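Local coordinates for protein tRNA (guanine(26)-N(2))-dimethyltransferase (Pyrococcus horikoshii, PDB 2EJT) that probably dimethylates the exocyclic N2 of guanine 26 in a number of tRNAs, using S-adenosyl-L-methionine as methyl donor, at residues A[35-40]-A[299-304]; A[64-69]-A[110-115]; A[26-31]-A[58-63]; A[180-185]-A[197-202]. All coordinates share one frame; numbering follows the deposited sequence.

Interaction 1. Residues A[35-40]-A[299-304]; sequences NRDIVV and LARKKQ. With SAM (S-adenosylmethionine), chain B.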
# COMPACT_ATOMS: atom_id res chain seq x y z
N ASN A 35 -5.31 -8.45 -1.12
CA ASN A 35 -5.01 -7.05 -1.40
C ASN A 35 -6.28 -6.38 -1.91
O ASN A 35 -6.60 -5.26 -1.51
CB ASN A 35 -3.90 -6.95 -2.46
CG ASN A 35 -3.63 -5.51 -2.91
OD1 ASN A 35 -4.49 -4.87 -3.53
ND2 ASN A 35 -2.44 -5.01 -2.61
N ARG A 36 -7.01 -7.07 -2.78
CA ARG A 36 -8.24 -6.51 -3.32
C ARG A 36 -9.33 -6.40 -2.25
O ARG A 36 -10.14 -5.48 -2.28
CB ARG A 36 -8.72 -7.33 -4.52
CG ARG A 36 -7.81 -7.18 -5.74
CD ARG A 36 -8.36 -7.90 -6.97
NE ARG A 36 -8.15 -9.35 -6.96
CZ ARG A 36 -7.03 -9.95 -7.36
NH1 ARG A 36 -6.93 -11.27 -7.32
NH2 ARG A 36 -6.00 -9.23 -7.79
N ASP A 37 -9.35 -7.33 -1.29
CA ASP A 37 -10.33 -7.26 -0.21
C ASP A 37 -10.12 -6.01 0.64
O ASP A 37 -11.08 -5.35 1.04
CB ASP A 37 -10.24 -8.48 0.72
CG ASP A 37 -10.88 -9.72 0.13
OD1 ASP A 37 -11.93 -9.60 -0.53
OD2 ASP A 37 -10.34 -10.83 0.35
N ILE A 38 -8.85 -5.69 0.92
CA ILE A 38 -8.52 -4.53 1.74
C ILE A 38 -8.98 -3.24 1.07
O ILE A 38 -9.50 -2.36 1.74
CB ILE A 38 -6.98 -4.43 2.01
CG1 ILE A 38 -6.48 -5.71 2.67
CG2 ILE A 38 -6.68 -3.24 2.92
CD1 ILE A 38 -7.16 -6.05 3.98
N VAL A 39 -8.80 -3.14 -0.24
CA VAL A 39 -9.23 -1.95 -0.96
C VAL A 39 -10.75 -1.83 -0.84
O VAL A 39 -11.28 -0.77 -0.53
CB VAL A 39 -8.86 -2.00 -2.46
CG1 VAL A 39 -8.98 -0.60 -3.06
CG2 VAL A 39 -7.47 -2.54 -2.65
N VAL A 40 -11.44 -2.94 -1.09
CA VAL A 40 -12.90 -2.96 -1.00
C VAL A 40 -13.37 -2.44 0.35
O VAL A 40 -14.26 -1.60 0.42
CB VAL A 40 -13.46 -4.38 -1.25
CG1 VAL A 40 -14.89 -4.49 -0.72
CG2 VAL A 40 -13.43 -4.68 -2.74
N LEU A 299 -15.99 -11.27 2.02
CA LEU A 299 -14.77 -11.03 1.26
C LEU A 299 -14.23 -12.32 0.66
O LEU A 299 -14.71 -13.41 1.00
CB LEU A 299 -13.72 -10.40 2.19
CG LEU A 299 -14.14 -9.09 2.86
CD1 LEU A 299 -13.12 -8.70 3.93
CD2 LEU A 299 -14.27 -8.00 1.81
N ALA A 300 -13.24 -12.20 -0.22
CA ALA A 300 -12.63 -13.36 -0.88
C ALA A 300 -11.73 -14.17 0.05
O ALA A 300 -11.68 -15.40 -0.03
CB ALA A 300 -11.84 -12.89 -2.10
N ARG A 301 -11.01 -13.47 0.92
CA ARG A 301 -10.11 -14.09 1.89
C ARG A 301 -10.40 -13.40 3.22
O ARG A 301 -9.52 -12.75 3.81
CB ARG A 301 -8.65 -13.84 1.49
CG ARG A 301 -8.32 -14.20 0.05
CD ARG A 301 -8.24 -15.71 -0.16
NE ARG A 301 -7.92 -16.04 -1.55
CZ ARG A 301 -8.82 -16.10 -2.53
NH1 ARG A 301 -8.43 -16.40 -3.76
NH2 ARG A 301 -10.10 -15.89 -2.28
N LYS A 302 -11.63 -13.55 3.68
CA LYS A 302 -12.06 -12.90 4.91
C LYS A 302 -11.23 -13.18 6.16
O LYS A 302 -11.02 -12.28 6.96
CB LYS A 302 -13.53 -13.21 5.17
CG LYS A 302 -14.15 -12.35 6.25
CD LYS A 302 -15.67 -12.37 6.20
CE LYS A 302 -16.25 -11.46 7.27
NZ LYS A 302 -17.73 -11.34 7.16
N LYS A 303 -10.76 -14.42 6.34
CA LYS A 303 -9.98 -14.73 7.54
C LYS A 303 -8.60 -14.06 7.52
O LYS A 303 -8.15 -13.53 8.53
CB LYS A 303 -9.84 -16.25 7.73
CG LYS A 303 -8.66 -16.91 7.01
CD LYS A 303 -9.00 -17.36 5.59
CE LYS A 303 -9.12 -16.20 4.61
NZ LYS A 303 -9.36 -16.71 3.24
N GLN A 304 -7.95 -14.08 6.36
CA GLN A 304 -6.63 -13.47 6.21
C GLN A 304 -6.72 -11.94 6.32
O GLN A 304 -5.82 -11.30 6.87
CB GLN A 304 -6.02 -13.85 4.87
CG GLN A 304 -5.90 -15.34 4.63
CD GLN A 304 -5.24 -15.66 3.30
OE1 GLN A 304 -5.19 -16.82 2.89
NE2 GLN A 304 -4.72 -14.64 2.63
N SAM B . -4.93 -4.86 -11.16
CA SAM B . -4.80 -6.20 -10.96
C SAM B . -5.49 -7.19 -10.20
O SAM B . -5.57 -8.28 -10.92
OXT SAM B . -5.90 -6.96 -9.04
CB SAM B . -3.55 -6.46 -11.85
CG SAM B . -2.43 -6.08 -12.79
SD SAM B . -1.12 -6.80 -13.65
CE SAM B . -0.07 -7.61 -12.47
C5' SAM B . -0.46 -5.43 -14.43
C4' SAM B . -0.70 -5.47 -15.99
O4' SAM B . -0.41 -4.11 -16.32
C3' SAM B . -1.24 -6.14 -17.25
O3' SAM B . -2.61 -6.60 -17.51
C2' SAM B . -0.78 -5.22 -18.39
O2' SAM B . -0.79 -5.44 -19.68
C1' SAM B . -0.25 -3.96 -17.73
N9 SAM B . 0.42 -2.61 -18.23
C8 SAM B . 1.72 -2.46 -18.44
N7 SAM B . 1.96 -1.24 -18.84
C5 SAM B . 0.83 -0.58 -18.91
C6 SAM B . 0.49 0.74 -19.26
N6 SAM B . 1.43 1.60 -19.63
N1 SAM B . -0.84 1.14 -19.21
C2 SAM B . -1.82 0.27 -18.84
N3 SAM B . -1.51 -1.00 -18.49
C4 SAM B . -0.20 -1.46 -18.51

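Interaction 2. Residues A[64-69]-A[110-115]; sequences RFALET and GEKTIV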
# COMPACT_ATOMS: atom_id res chain seq x y z
N ARG A 64 -14.94 -5.62 -8.88
CA ARG A 64 -15.28 -5.72 -7.46
C ARG A 64 -15.56 -4.33 -6.88
O ARG A 64 -16.38 -4.18 -5.98
CB ARG A 64 -14.16 -6.42 -6.69
CG ARG A 64 -14.00 -7.90 -7.04
CD ARG A 64 -13.11 -8.61 -6.04
NE ARG A 64 -13.64 -8.52 -4.69
CZ ARG A 64 -12.96 -8.85 -3.59
NH1 ARG A 64 -11.71 -9.30 -3.67
NH2 ARG A 64 -13.52 -8.70 -2.39
N PHE A 65 -14.88 -3.31 -7.39
CA PHE A 65 -15.13 -1.95 -6.92
C PHE A 65 -16.60 -1.63 -7.19
O PHE A 65 -17.31 -1.09 -6.33
CB PHE A 65 -14.26 -0.94 -7.67
CG PHE A 65 -12.83 -0.87 -7.20
CD1 PHE A 65 -11.88 -0.13 -7.91
CD2 PHE A 65 -12.42 -1.53 -6.04
CE1 PHE A 65 -10.56 -0.06 -7.48
CE2 PHE A 65 -11.10 -1.47 -5.61
CZ PHE A 65 -10.16 -0.73 -6.33
N ALA A 66 -17.04 -1.96 -8.40
CA ALA A 66 -18.41 -1.70 -8.83
C ALA A 66 -19.44 -2.55 -8.08
O ALA A 66 -20.50 -2.05 -7.71
CB ALA A 66 -18.53 -1.95 -10.34
N LEU A 67 -19.13 -3.82 -7.85
CA LEU A 67 -20.03 -4.73 -7.14
C LEU A 67 -20.04 -4.64 -5.62
O LEU A 67 -21.09 -4.80 -4.99
CB LEU A 67 -19.71 -6.18 -7.51
CG LEU A 67 -20.01 -6.66 -8.93
CD1 LEU A 67 -19.45 -8.06 -9.11
CD2 LEU A 67 -21.51 -6.62 -9.18
N GLU A 68 -18.89 -4.36 -5.02
CA GLU A 68 -18.80 -4.34 -3.57
C GLU A 68 -18.61 -3.01 -2.85
O GLU A 68 -18.49 -3.00 -1.62
CB GLU A 68 -17.70 -5.32 -3.15
CG GLU A 68 -17.90 -6.70 -3.77
CD GLU A 68 -16.77 -7.66 -3.46
OE1 GLU A 68 -16.35 -7.73 -2.28
OE2 GLU A 68 -16.31 -8.37 -4.38
N THR A 69 -18.59 -1.90 -3.57
CA THR A 69 -18.38 -0.61 -2.93
C THR A 69 -19.35 0.45 -3.44
O THR A 69 -20.03 0.25 -4.44
CB THR A 69 -16.93 -0.10 -3.15
OG1 THR A 69 -16.81 0.50 -4.44
CG2 THR A 69 -15.95 -1.26 -3.05
N GLY A 110 -25.38 1.90 -16.32
CA GLY A 110 -26.43 1.29 -15.50
C GLY A 110 -26.44 1.93 -14.13
O GLY A 110 -26.14 3.12 -14.01
N GLU A 111 -26.79 1.17 -13.10
CA GLU A 111 -26.80 1.73 -11.75
C GLU A 111 -25.40 2.27 -11.49
O GLU A 111 -25.22 3.32 -10.88
CB GLU A 111 -27.15 0.67 -10.71
CG GLU A 111 -26.92 1.14 -9.28
CD GLU A 111 -27.62 0.27 -8.26
OE1 GLU A 111 -27.58 -0.97 -8.39
OE2 GLU A 111 -28.22 0.84 -7.31
N LYS A 112 -24.41 1.52 -11.97
CA LYS A 112 -23.01 1.90 -11.85
C LYS A 112 -22.56 2.19 -13.28
O LYS A 112 -22.93 1.46 -14.19
CB LYS A 112 -22.17 0.75 -11.27
CG LYS A 112 -21.78 0.90 -9.80
CD LYS A 112 -22.97 0.76 -8.88
CE LYS A 112 -22.60 1.12 -7.45
NZ LYS A 112 -21.45 0.33 -6.92
N THR A 113 -21.80 3.26 -13.48
CA THR A 113 -21.30 3.55 -14.81
C THR A 113 -19.92 2.90 -14.88
O THR A 113 -19.05 3.18 -14.06
CB THR A 113 -21.17 5.06 -15.08
OG1 THR A 113 -22.48 5.64 -15.13
CG2 THR A 113 -20.47 5.31 -16.42
N ILE A 114 -19.73 2.03 -15.86
CA ILE A 114 -18.47 1.33 -16.02
C ILE A 114 -17.82 1.72 -17.33
O ILE A 114 -18.43 1.62 -18.39
CB ILE A 114 -18.70 -0.19 -15.96
CG1 ILE A 114 -19.27 -0.55 -14.58
CG2 ILE A 114 -17.40 -0.94 -16.26
CD1 ILE A 114 -19.84 -1.95 -14.48
N VAL A 115 -16.57 2.17 -17.25
CA VAL A 115 -15.83 2.59 -18.42
C VAL A 115 -14.62 1.68 -18.60
O VAL A 115 -13.75 1.60 -17.73
CB VAL A 115 -15.38 4.05 -18.29
CG1 VAL A 115 -14.76 4.53 -19.59
CG2 VAL A 115 -16.58 4.93 -17.91

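Interaction 3. Residues A[26-31]-A[58-63]; sequences VFYNPR and TGIRGI. With SAM (S-adenosylmethionine), chain B.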
# COMPACT_ATOMS: atom_id res chain seq x y z
N VAL A 26 -3.51 -12.99 -20.20
CA VAL A 26 -4.02 -11.98 -19.27
C VAL A 26 -3.69 -12.44 -17.85
O VAL A 26 -4.06 -13.54 -17.44
CB VAL A 26 -5.55 -11.79 -19.42
CG1 VAL A 26 -6.02 -10.65 -18.51
CG2 VAL A 26 -5.90 -11.50 -20.87
N PHE A 27 -3.01 -11.58 -17.11
CA PHE A 27 -2.57 -11.88 -15.76
C PHE A 27 -3.64 -11.83 -14.67
O PHE A 27 -4.47 -10.92 -14.62
CB PHE A 27 -1.41 -10.96 -15.39
CG PHE A 27 -0.74 -11.29 -14.09
CD1 PHE A 27 -1.27 -10.87 -12.88
CD2 PHE A 27 0.45 -12.02 -14.08
CE1 PHE A 27 -0.63 -11.17 -11.66
CE2 PHE A 27 1.10 -12.32 -12.88
CZ PHE A 27 0.55 -11.89 -11.67
N TYR A 28 -3.59 -12.82 -13.79
CA TYR A 28 -4.50 -12.93 -12.65
C TYR A 28 -3.80 -13.71 -11.54
O TYR A 28 -3.32 -14.82 -11.76
CB TYR A 28 -5.79 -13.66 -13.03
CG TYR A 28 -6.68 -13.88 -11.83
CD1 TYR A 28 -7.35 -12.81 -11.22
CD2 TYR A 28 -6.80 -15.14 -11.25
CE1 TYR A 28 -8.10 -12.99 -10.07
CE2 TYR A 28 -7.56 -15.34 -10.09
CZ TYR A 28 -8.20 -14.26 -9.50
OH TYR A 28 -8.92 -14.43 -8.34
N ASN A 29 -3.76 -13.12 -10.35
CA ASN A 29 -3.12 -13.75 -9.20
C ASN A 29 -4.12 -13.88 -8.05
O ASN A 29 -4.45 -12.88 -7.40
CB ASN A 29 -1.92 -12.93 -8.74
CG ASN A 29 -1.10 -13.64 -7.68
OD1 ASN A 29 -1.55 -14.60 -7.06
ND2 ASN A 29 0.12 -13.16 -7.47
N PRO A 30 -4.61 -15.11 -7.79
CA PRO A 30 -5.57 -15.33 -6.71
C PRO A 30 -5.04 -14.93 -5.34
O PRO A 30 -5.82 -14.61 -4.44
CB PRO A 30 -5.87 -16.83 -6.81
CG PRO A 30 -4.64 -17.40 -7.46
CD PRO A 30 -4.30 -16.36 -8.50
N ARG A 31 -3.72 -14.92 -5.19
CA ARG A 31 -3.11 -14.54 -3.92
C ARG A 31 -3.35 -13.05 -3.64
O ARG A 31 -3.30 -12.62 -2.48
CB ARG A 31 -1.61 -14.83 -3.94
CG ARG A 31 -1.27 -16.31 -4.09
CD ARG A 31 0.24 -16.54 -4.15
NE ARG A 31 0.90 -16.30 -2.87
CZ ARG A 31 0.86 -17.12 -1.83
NH1 ARG A 31 0.19 -18.27 -1.91
NH2 ARG A 31 1.48 -16.81 -0.71
N THR A 58 -7.52 -8.58 -15.95
CA THR A 58 -8.79 -9.27 -16.17
C THR A 58 -9.96 -8.35 -15.84
O THR A 58 -11.09 -8.60 -16.27
CB THR A 58 -8.92 -10.54 -15.29
OG1 THR A 58 -8.93 -10.16 -13.91
CG2 THR A 58 -7.76 -11.49 -15.55
N GLY A 59 -9.68 -7.30 -15.08
CA GLY A 59 -10.72 -6.36 -14.68
C GLY A 59 -11.29 -6.66 -13.31
O GLY A 59 -12.16 -5.94 -12.83
N ILE A 60 -10.79 -7.71 -12.67
CA ILE A 60 -11.29 -8.12 -11.35
C ILE A 60 -11.36 -7.03 -10.29
O ILE A 60 -12.33 -6.95 -9.54
CB ILE A 60 -10.46 -9.31 -10.78
CG1 ILE A 60 -11.04 -9.76 -9.43
CG2 ILE A 60 -9.00 -8.91 -10.60
CD1 ILE A 60 -12.47 -10.21 -9.50
N ARG A 61 -10.33 -6.19 -10.22
CA ARG A 61 -10.32 -5.13 -9.21
C ARG A 61 -11.48 -4.14 -9.44
O ARG A 61 -12.29 -3.92 -8.54
CB ARG A 61 -8.98 -4.39 -9.24
CG ARG A 61 -8.70 -3.51 -8.03
CD ARG A 61 -7.28 -2.93 -8.10
NE ARG A 61 -6.26 -3.97 -8.00
CZ ARG A 61 -5.61 -4.29 -6.88
NH1 ARG A 61 -4.71 -5.26 -6.90
NH2 ARG A 61 -5.85 -3.63 -5.75
N GLY A 62 -11.55 -3.58 -10.64
CA GLY A 62 -12.61 -2.64 -10.96
C GLY A 62 -14.00 -3.25 -10.87
O GLY A 62 -14.94 -2.58 -10.44
N ILE A 63 -14.13 -4.50 -11.28
CA ILE A 63 -15.42 -5.18 -11.22
C ILE A 63 -15.87 -5.28 -9.77
O ILE A 63 -17.03 -5.04 -9.45
CB ILE A 63 -15.36 -6.59 -11.83
CG1 ILE A 63 -15.14 -6.49 -13.34
CG2 ILE A 63 -16.66 -7.34 -11.52
CD1 ILE A 63 -14.89 -7.81 -14.02
N SAM B . -4.93 -4.86 -11.16
CA SAM B . -4.80 -6.20 -10.96
C SAM B . -5.49 -7.19 -10.20
O SAM B . -5.57 -8.28 -10.92
OXT SAM B . -5.90 -6.96 -9.04
CB SAM B . -3.55 -6.46 -11.85
CG SAM B . -2.43 -6.08 -12.79
SD SAM B . -1.12 -6.80 -13.65
CE SAM B . -0.07 -7.61 -12.47
C5' SAM B . -0.46 -5.43 -14.43
C4' SAM B . -0.70 -5.47 -15.99
O4' SAM B . -0.41 -4.11 -16.32
C3' SAM B . -1.24 -6.14 -17.25
O3' SAM B . -2.61 -6.60 -17.51
C2' SAM B . -0.78 -5.22 -18.39
O2' SAM B . -0.79 -5.44 -19.68
C1' SAM B . -0.25 -3.96 -17.73
N9 SAM B . 0.42 -2.61 -18.23
C8 SAM B . 1.72 -2.46 -18.44
N7 SAM B . 1.96 -1.24 -18.84
C5 SAM B . 0.83 -0.58 -18.91
C6 SAM B . 0.49 0.74 -19.26
N6 SAM B . 1.43 1.60 -19.63
N1 SAM B . -0.84 1.14 -19.21
C2 SAM B . -1.82 0.27 -18.84
N3 SAM B . -1.51 -1.00 -18.49
C4 SAM B . -0.20 -1.46 -18.51
O HOH W 1 -6.48 -9.72 -13.13

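Interaction 4. Residues A[180-185]-A[197-202]; sequences RKYLAV and TRILVG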
# COMPACT_ATOMS: atom_id res chain seq x y z
N ARG A 180 17.56 4.59 -8.26
CA ARG A 180 17.03 5.00 -9.55
C ARG A 180 15.52 5.15 -9.53
O ARG A 180 14.99 6.17 -9.97
CB ARG A 180 17.41 4.00 -10.65
CG ARG A 180 18.91 3.86 -10.92
CD ARG A 180 19.16 3.34 -12.33
NE ARG A 180 18.50 2.06 -12.57
CZ ARG A 180 18.91 0.89 -12.09
NH1 ARG A 180 20.00 0.82 -11.33
NH2 ARG A 180 18.22 -0.21 -12.34
N LYS A 181 14.83 4.15 -9.00
CA LYS A 181 13.37 4.16 -8.96
C LYS A 181 12.74 5.01 -7.86
O LYS A 181 11.81 5.77 -8.12
CB LYS A 181 12.83 2.73 -8.82
CG LYS A 181 13.27 1.77 -9.92
CD LYS A 181 12.64 0.39 -9.71
CE LYS A 181 13.32 -0.68 -10.56
NZ LYS A 181 13.18 -0.42 -12.02
N TYR A 182 13.25 4.87 -6.64
CA TYR A 182 12.69 5.58 -5.49
C TYR A 182 13.48 6.77 -4.95
O TYR A 182 13.02 7.45 -4.04
CB TYR A 182 12.42 4.57 -4.38
CG TYR A 182 11.50 3.47 -4.83
CD1 TYR A 182 10.13 3.69 -4.94
CD2 TYR A 182 12.00 2.22 -5.24
CE1 TYR A 182 9.27 2.70 -5.45
CE2 TYR A 182 11.15 1.23 -5.74
CZ TYR A 182 9.79 1.48 -5.85
OH TYR A 182 8.95 0.53 -6.37
N LEU A 183 14.66 7.02 -5.51
CA LEU A 183 15.48 8.14 -5.07
C LEU A 183 15.67 8.13 -3.55
O LEU A 183 15.53 9.14 -2.87
CB LEU A 183 14.83 9.45 -5.52
CG LEU A 183 14.73 9.61 -7.04
CD1 LEU A 183 14.00 10.90 -7.40
CD2 LEU A 183 16.14 9.63 -7.64
N ALA A 184 16.01 6.95 -3.03
CA ALA A 184 16.23 6.76 -1.61
C ALA A 184 17.25 5.64 -1.41
O ALA A 184 17.35 4.72 -2.23
CB ALA A 184 14.93 6.40 -0.92
N VAL A 185 18.02 5.72 -0.32
CA VAL A 185 19.01 4.71 0.02
C VAL A 185 18.29 3.69 0.92
O VAL A 185 17.86 4.03 2.02
CB VAL A 185 20.21 5.32 0.78
CG1 VAL A 185 21.20 4.23 1.15
CG2 VAL A 185 20.89 6.38 -0.09
N THR A 197 8.39 0.29 3.09
CA THR A 197 7.05 0.87 3.11
C THR A 197 7.16 2.40 3.29
O THR A 197 6.43 3.15 2.64
CB THR A 197 6.21 0.30 4.29
OG1 THR A 197 6.08 -1.12 4.15
CG2 THR A 197 4.82 0.92 4.31
N ARG A 198 8.06 2.84 4.16
CA ARG A 198 8.24 4.27 4.41
C ARG A 198 8.91 4.97 3.23
O ARG A 198 8.75 6.17 3.05
CB ARG A 198 9.04 4.49 5.70
CG ARG A 198 8.22 4.21 6.96
CD ARG A 198 9.02 4.41 8.25
NE ARG A 198 8.20 4.05 9.41
CZ ARG A 198 7.22 4.80 9.91
NH1 ARG A 198 6.53 4.36 10.96
NH2 ARG A 198 6.95 5.99 9.40
N ILE A 199 9.65 4.22 2.42
CA ILE A 199 10.30 4.77 1.24
C ILE A 199 9.21 5.02 0.18
O ILE A 199 9.20 6.06 -0.48
CB ILE A 199 11.37 3.79 0.66
CG1 ILE A 199 12.60 3.78 1.58
CG2 ILE A 199 11.76 4.20 -0.77
CD1 ILE A 199 13.68 2.79 1.17
N LEU A 200 8.29 4.07 0.06
CA LEU A 200 7.20 4.18 -0.89
C LEU A 200 6.36 5.41 -0.55
O LEU A 200 6.07 6.24 -1.42
CB LEU A 200 6.31 2.93 -0.82
CG LEU A 200 5.63 2.37 -2.08
CD1 LEU A 200 4.24 1.87 -1.70
CD2 LEU A 200 5.54 3.42 -3.18
N VAL A 201 5.95 5.52 0.71
CA VAL A 201 5.14 6.64 1.16
C VAL A 201 5.90 7.95 0.97
O VAL A 201 5.34 8.95 0.53
CB VAL A 201 4.75 6.50 2.65
CG1 VAL A 201 4.01 7.74 3.13
CG2 VAL A 201 3.88 5.24 2.85
N GLY A 202 7.19 7.92 1.30
CA GLY A 202 8.02 9.10 1.16
C GLY A 202 8.21 9.57 -0.27
O GLY A 202 8.32 10.78 -0.51

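Interaction 1. Residues A[35-40]-A[299-304]
The carboxylate of Asp37 straddles two successive backbone amides of the facing segment. Asp37 OD1 accepts from Ala300 N at 2.9 Å, an almost straight bond of 166°. Asp37 OD2 accepts from Arg301 N at 2.8 Å, more bent at 146°. Both amides arrive on the syn side and somewhat out of the carboxylate plane. Leu299 closes over the same group, its CB 3.4 Å from Asp37 OD1, and the methyl CB of Ala300 lies 3.5 Å from Asp37 OD2. Asp37 CG stands anti to its own carbonyl carbon (chi1 -78°), which directs the acid outward from helix 33-46. Arg301 is the N-cap of helix 302-314, and its NH2 folds back to the carbonyl O of Ala300 at 2.8 Å, a bond within the turn ahead of that helix. Outside the segments, Arg64 adds a salt bridge to Asp37 OD1. One residue earlier, Arg36 points to the cofactor: NH2 meets OXT of S-adenosylmethionine at 2.6 Å, while Glu8 pairs with NE and the Asn29 carbonyl takes NH1. An alanine at Asp37 is likely to leave the amides of Ala300 and Arg301 without their acceptors and Arg64 with one fewer of its acidic partners. With two amides, a guanidinium and a helix start gathered around it, this buried acid is probably held firmly in its charged form.

Interaction 2. Residues A[64-69]-A[110-115]
Ala66 and Lys112 bring the two backbones closest, their CA atoms 6.6 Å apart where the last turn of helix 60-68 passes the tight turn that leads into strand 113-118. The helix ends at Glu68, where last-turn carbonyls such as that of Ala66 have no further helical N-H to bond, and Thr69 leaves helical phi/psi. Lys112 supplies a donor. Its chain, bent at chi2 and again at chi4, runs past the Ala66 carbonyl and places NZ 2.7 Å from Ala66 O and 2.9 Å from Thr69 O. The Thr69 carbonyl aims almost straight at the ammonium (168° at the oxygen), whereas the Ala66 carbonyl is met at a slant, and Ala71 O adds a weak third bond from just beyond the helix. Beside the lysine chain, Ala66 CB packs on CD1 of Ile114 at 4.3 Å, with Phe95 covering both side chains. A positive charge set among helix-terminal carbonyls would probably complement the helix dipole. Helix 60-68 links the adjacent parallel strands 50-53 and 73-78, a beta-alpha-beta crossover of the Rossmann-like class I methyltransferase fold, and Lys112, just ahead of strand 113-118, ties its C-terminal end to the start of that neighbouring strand.

Interaction 3. Residues A[26-31]-A[58-63]
Thr58 and Val26 meet methyl to methyl because of their first torsions: chi1 of 64° sets Thr58 OG1 between backbone N and carbonyl carbon and leaves CG2 anti to the carbonyl carbon, facing the loop, and Val26 holds CG1 trans to its backbone N (chi1 -176°), leaving Val26 CG1 and Thr58 CG2 3.5 Å apart. Thr58 CG2 also touches the carbonyl O of Phe27 and CB of Tyr28. The rim of the Tyr28 ring at CE1 lies 4.2 Å from CG2 of Ile60, and its hydroxyl bonds to Glu8. A single water joins loop, helix start and cofactor: it accepts from Thr58 OG1 at 2.6 Å and donates to Phe27 O and, at 2.8 Å, to O of S-adenosylmethionine. Residues 58-63 follow strand 50-53 and open helix 60-68 with Gly59 as N-cap, in the position where class I methyltransferases characteristically hold the amino-acid end of the cofactor. Arg61 gives two weak bonds to the other carboxylate oxygen, NH1 to OXT at 3.0 Å and NE to OXT at 3.2 Å; Asp138 pairs with that same NH1, and Asp136 and Asn35 share NH2. A leucine in place of Arg61 would probably deprive OXT of both donors and leave Asp136 and Asp138 without their shared positive partner. At the sulfonium centre, Phe27 CD1 lies 3.5 Å from CE, the methyl carbon on sulfur.

Interaction 4. Residues A[180-185]-A[197-202]
Tyr182 leans on Ile199 from the first atom of its side chain: CB lies 3.7 Å from the branch methyl CG2, and CG, where the ring begins, is 4.1 Å from that same methyl. With CG anti to the carbonyl carbon (chi1 -57°), the ring leads off from Ile199 across helix 192-209 toward Leu200, and the two side chains cross at about a right angle. Farther out, ring atom CE1 comes within 4.4 Å of CD2 of Leu200, a looser touch. Pro143 packs against the tyrosine from a loop, and the hydroxyl at the tip makes a weak hydrogen bond to Ser142 OG, so the one polar atom of this side chain reaches past the apolar contact. Helix 192-209 runs between strands 158-164 and 213-223 of the class I methyltransferase sheet, and the end of helix 175-182 and the chain after it pack on it. Helix 175-182 stops at Tyr182, Leu183 takes positive phi (52°), and the chain continues in extended form through Ala184, whose CA is 6.9 Å from that of Ile199. Ala184 CB then meets Ile199 CG2 at 3.9 Å, so a single methyl is shared between the tyrosine and the alanine, while Ile199 CD1 stretches to within 4.4 Å of the carbonyl O of Val185. On its sheet side, helix 192-209 rests on strand 226-235, where Leu200 and Val201 both touch Ala229. Arg206 of the same helix adds polar bonds, to the carbonyl oxygens of Tyr182 and Leu183 and to that of Gly202.

From the N terminus, interaction 3 opens first, at the loop before helix 33-46, and closes a short loop at the start of helix 60-68. Interaction 1 opens within that span, on helix 33-46, and closes at residues 299-304, so the two cross; both reach S-adenosylmethionine. Interaction 2 begins where interaction 3 ends, at the far end of helix 60-68, and closes on strand 113-118. It nests inside the long loop of interaction 1, as does interaction 4, a short closure between helices 175-182 and 192-209. Interactions 1 and 3 join helices 33-46 and 60-68 to residues 26-31 and helix 302-314, and interaction 2 adds strand 113-118; interaction 4 lies across the chain's centre from interactions 1 and 2.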